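Local structure of N-acetylmuramoyl-L-alanine amidase (Mycolicibacterium smegmatis, 7AGM) at residues G8-L13 and G71-M76. The protein is a zinc-dependent amidase that probably cleaves the amide bond between N-acetylmuramic acid and L-alanine in peptidoglycan. Residues are numbered along the deposited sequence; the frame is centred on the assembly and turned at random.
Sequences GMIVFL and GVRTAM
I10 to L13 pair in parallel with R73 to M76, joining the outermost strand 73-76 to its neighbour 10-15 in the mixed sheet of this Amidase_3 fold. Helix 52-69 lies between the two strands in sequence and packs on the T74 and M76 side, so the unit is a beta-alpha-beta crossover. R73 N-H bonds to M9 O, and R73 O accepts V11 N-H. A75, two residues on, does the same with V11 O and L13 N, with a shorter bond from L13 N to A75 O (2.8 Å) than from A75 N to V11 O (3.2 Å).

On one face sit I10, F12, R73 and A75. F12 CG is anti to the backbone N (chi1 -174°), which sets it beside the carbonyl carbon, and the ring then lies by A75 and M76. It meets the edge strand obliquely. A75 has only a methyl, a low spot that the broad ring fills. Ring CD1 rests 4.1 Å from A75 CB, and CE1 reaches the carbonyl carbon of M76. Helix 88-98 covers both residues. Further back, I10 CG1 touches R73 CD at 3.9 Å.

The other face carries V11, L13, T74 and M76. At its far end L13 CB meets M76 CG, near helix 52-69. V72, just before the strand, adds a methyl bump. Its CG1 lies in the corner made by M9 O and V11 CG2, 3.4 Å from M9 O. From V11 CG2 it is 3.6 Å. L216 of helix 198-219 packs on both valines.

Before the strands pair, G71 ends the preceding helix in a Schellman motif. Its carbonyl receives G8 N, which lies above the carbonyl plane. The R73 chain runs extended from CG to NE, with CD 3.5 Å from G8 O. G8 O lies at the edge of the guanidinium, near its plane, and takes R73 NH1 on a lone pair at 2.8 Å.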
ATOM      1  N   GLY A   8      -4.291 -13.500  15.526  1.00 16.28           N
ATOM      2  CA  GLY A   8      -4.435 -14.648  14.662  1.00 16.21           C
ATOM      3  C   GLY A   8      -4.910 -14.332  13.258  1.00 15.34           C
ATOM      4  O   GLY A   8      -4.728 -15.163  12.360  1.00 15.60           O
ATOM      5  N   MET A   9      -5.523 -13.167  13.038  1.00 14.72           N
ATOM      6  CA  MET A   9      -5.899 -12.790  11.686  1.00 14.64           C
ATOM      7  C   MET A   9      -4.648 -12.537  10.849  1.00 13.89           C
ATOM      8  O   MET A   9      -3.550 -12.342  11.378  1.00 14.33           O
ATOM      9  CB  MET A   9      -6.841 -11.583  11.711  1.00 15.58           C
ATOM     10  CG  MET A   9      -8.173 -11.907  12.409  1.00 17.68           C
ATOM     11  SD  MET A   9      -9.328 -10.520  12.480  1.00 19.50           S
ATOM     12  CE  MET A   9     -10.135 -10.621  10.886  1.00 20.07           C
ATOM     13  N   ILE A  10      -4.819 -12.569   9.528  1.00 14.02           N
ATOM     14  CA  ILE A  10      -3.703 -12.622   8.585  1.00 13.51           C
ATOM     15  C   ILE A  10      -3.697 -11.368   7.723  1.00 13.12           C
ATOM     16  O   ILE A  10      -4.698 -11.053   7.069  1.00 13.68           O
ATOM     17  CB  ILE A  10      -3.786 -13.875   7.696  1.00 14.15           C
ATOM     18  CG1 ILE A  10      -3.869 -15.141   8.552  1.00 16.01           C
ATOM     19  CG2 ILE A  10      -2.621 -13.919   6.741  1.00 15.19           C
ATOM     20  CD1 ILE A  10      -4.379 -16.330   7.784  1.00 17.74           C
ATOM     21  N   VAL A  11      -2.560 -10.674   7.694  1.00 12.32           N
ATOM     22  CA  VAL A  11      -2.370  -9.487   6.869  1.00 13.12           C
ATOM     23  C   VAL A  11      -1.189  -9.725   5.938  1.00 12.75           C
ATOM     24  O   VAL A  11      -0.092 -10.085   6.392  1.00 13.21           O
ATOM     25  CB  VAL A  11      -2.119  -8.235   7.732  1.00 13.05           C
ATOM     26  CG1 VAL A  11      -1.817  -7.017   6.853  1.00 14.29           C
ATOM     27  CG2 VAL A  11      -3.303  -7.975   8.666  1.00 13.67           C
ATOM     28  N   PHE A  12      -1.404  -9.515   4.640  1.00 11.87           N
ATOM     29  CA  PHE A  12      -0.323  -9.528   3.660  1.00 12.31           C
ATOM     30  C   PHE A  12       0.120  -8.095   3.397  1.00 12.08           C
ATOM     31  O   PHE A  12      -0.709  -7.234   3.064  1.00 13.11           O
ATOM     32  CB  PHE A  12      -0.780 -10.187   2.358  1.00 13.85           C
ATOM     33  CG  PHE A  12       0.323 -10.359   1.347  1.00 13.43           C
ATOM     34  CD1 PHE A  12       1.207 -11.435   1.438  1.00 14.74           C
ATOM     35  CD2 PHE A  12       0.483  -9.457   0.301  1.00 13.83           C
ATOM     36  CE1 PHE A  12       2.228 -11.598   0.503  1.00 16.06           C
ATOM     37  CE2 PHE A  12       1.491  -9.624  -0.634  1.00 16.04           C
ATOM     38  CZ  PHE A  12       2.371 -10.699  -0.531  1.00 16.04           C
ATOM     39  N   LEU A  13       1.423  -7.839   3.561  1.00 12.30           N
ATOM     40  CA  LEU A  13       2.009  -6.510   3.416  1.00 12.90           C
ATOM     41  C   LEU A  13       2.869  -6.468   2.164  1.00 13.24           C
ATOM     42  O   LEU A  13       3.713  -7.346   1.954  1.00 14.95           O
ATOM     43  CB  LEU A  13       2.860  -6.163   4.641  1.00 13.29           C
ATOM     44  CG  LEU A  13       2.090  -6.048   5.958  1.00 13.92           C
ATOM     45  CD1 LEU A  13       3.065  -5.964   7.131  1.00 15.42           C
ATOM     46  CD2 LEU A  13       1.146  -4.840   5.932  1.00 15.11           C
ATOM     47  N   GLY A  71      -0.395  -9.545  17.917  1.00 18.60           N
ATOM     48  CA  GLY A  71      -0.713 -10.939  17.670  1.00 17.95           C
ATOM     49  C   GLY A  71      -1.231 -11.229  16.278  1.00 16.00           C
ATOM     50  O   GLY A  71      -1.742 -12.331  16.037  1.00 17.27           O
ATOM     51  N   VAL A  72      -1.119 -10.277  15.356  1.00 15.31           N
ATOM     52  CA  VAL A  72      -1.611 -10.438  13.991  1.00 14.71           C
ATOM     53  C   VAL A  72      -0.526 -11.120  13.162  1.00 14.85           C
ATOM     54  O   VAL A  72       0.656 -10.758  13.254  1.00 16.22           O
ATOM     55  CB  VAL A  72      -2.010  -9.076  13.392  1.00 15.89           C
ATOM     56  CG1 VAL A  72      -2.314  -9.208  11.907  1.00 16.42           C
ATOM     57  CG2 VAL A  72      -3.230  -8.501  14.138  1.00 16.89           C
ATOM     58  N   ARG A  73      -0.918 -12.130  12.383  1.00 13.85           N
ATOM     59  CA  ARG A  73      -0.004 -12.830  11.491  1.00 13.20           C
ATOM     60  C   ARG A  73       0.289 -11.964  10.279  1.00 13.72           C
ATOM     61  O   ARG A  73      -0.608 -11.302   9.748  1.00 15.01           O
ATOM     62  CB  ARG A  73      -0.646 -14.124  10.987  1.00 13.30           C
ATOM     63  CG  ARG A  73      -0.902 -15.192  12.038  1.00 13.72           C
ATOM     64  CD  ARG A  73      -1.568 -16.403  11.382  1.00 15.10           C
ATOM     65  NE  ARG A  73      -1.403 -17.648  12.128  1.00 16.10           N
ATOM     66  CZ  ARG A  73      -2.362 -18.249  12.826  1.00 19.43           C
ATOM     67  NH1 ARG A  73      -3.583 -17.715  12.895  1.00 21.11           N
ATOM     68  NH2 ARG A  73      -2.099 -19.388  13.458  1.00 21.55           N
ATOM     69  N   THR A  74       1.538 -11.984   9.823  1.00 13.66           N
ATOM     70  CA  THR A  74       1.908 -11.221   8.643  1.00 14.07           C
ATOM     71  C   THR A  74       2.763 -12.052   7.697  1.00 14.61           C
ATOM     72  O   THR A  74       3.454 -13.001   8.094  1.00 15.77           O
ATOM     73  CB  THR A  74       2.658  -9.911   8.987  1.00 16.59           C
ATOM     74  OG1 THR A  74       3.886 -10.213   9.661  1.00 18.02           O
ATOM     75  CG2 THR A  74       1.807  -8.995   9.868  1.00 17.83           C
ATOM     76  N   ALA A  75       2.719 -11.643   6.429  1.00 14.34           N
ATOM     77  CA  ALA A  75       3.673 -12.057   5.413  1.00 14.92           C
ATOM     78  C   ALA A  75       3.945 -10.854   4.529  1.00 15.27           C
ATOM     79  O   ALA A  75       3.114  -9.948   4.434  1.00 15.10           O
ATOM     80  CB  ALA A  75       3.167 -13.223   4.555  1.00 16.34           C
ATOM     81  N   MET A  76       5.118 -10.833   3.901  1.00 16.47           N
ATOM     82  CA  MET A  76       5.523  -9.718   3.055  1.00 17.80           C
ATOM     83  C   MET A  76       5.797 -10.171   1.626  1.00 17.61           C
ATOM     84  O   MET A  76       6.177 -11.318   1.372  1.00 18.48           O
ATOM     85  CB  MET A  76       6.740  -8.987   3.640  1.00 20.69           C
ATOM     86  CG  MET A  76       6.422  -8.243   4.929  1.00 24.28           C
ATOM     87  SD  MET A  76       7.815  -7.287   5.536  1.00 29.90           S
ATOM     88  CE  MET A  76       8.173  -6.259   4.119  1.00 41.63           C
TER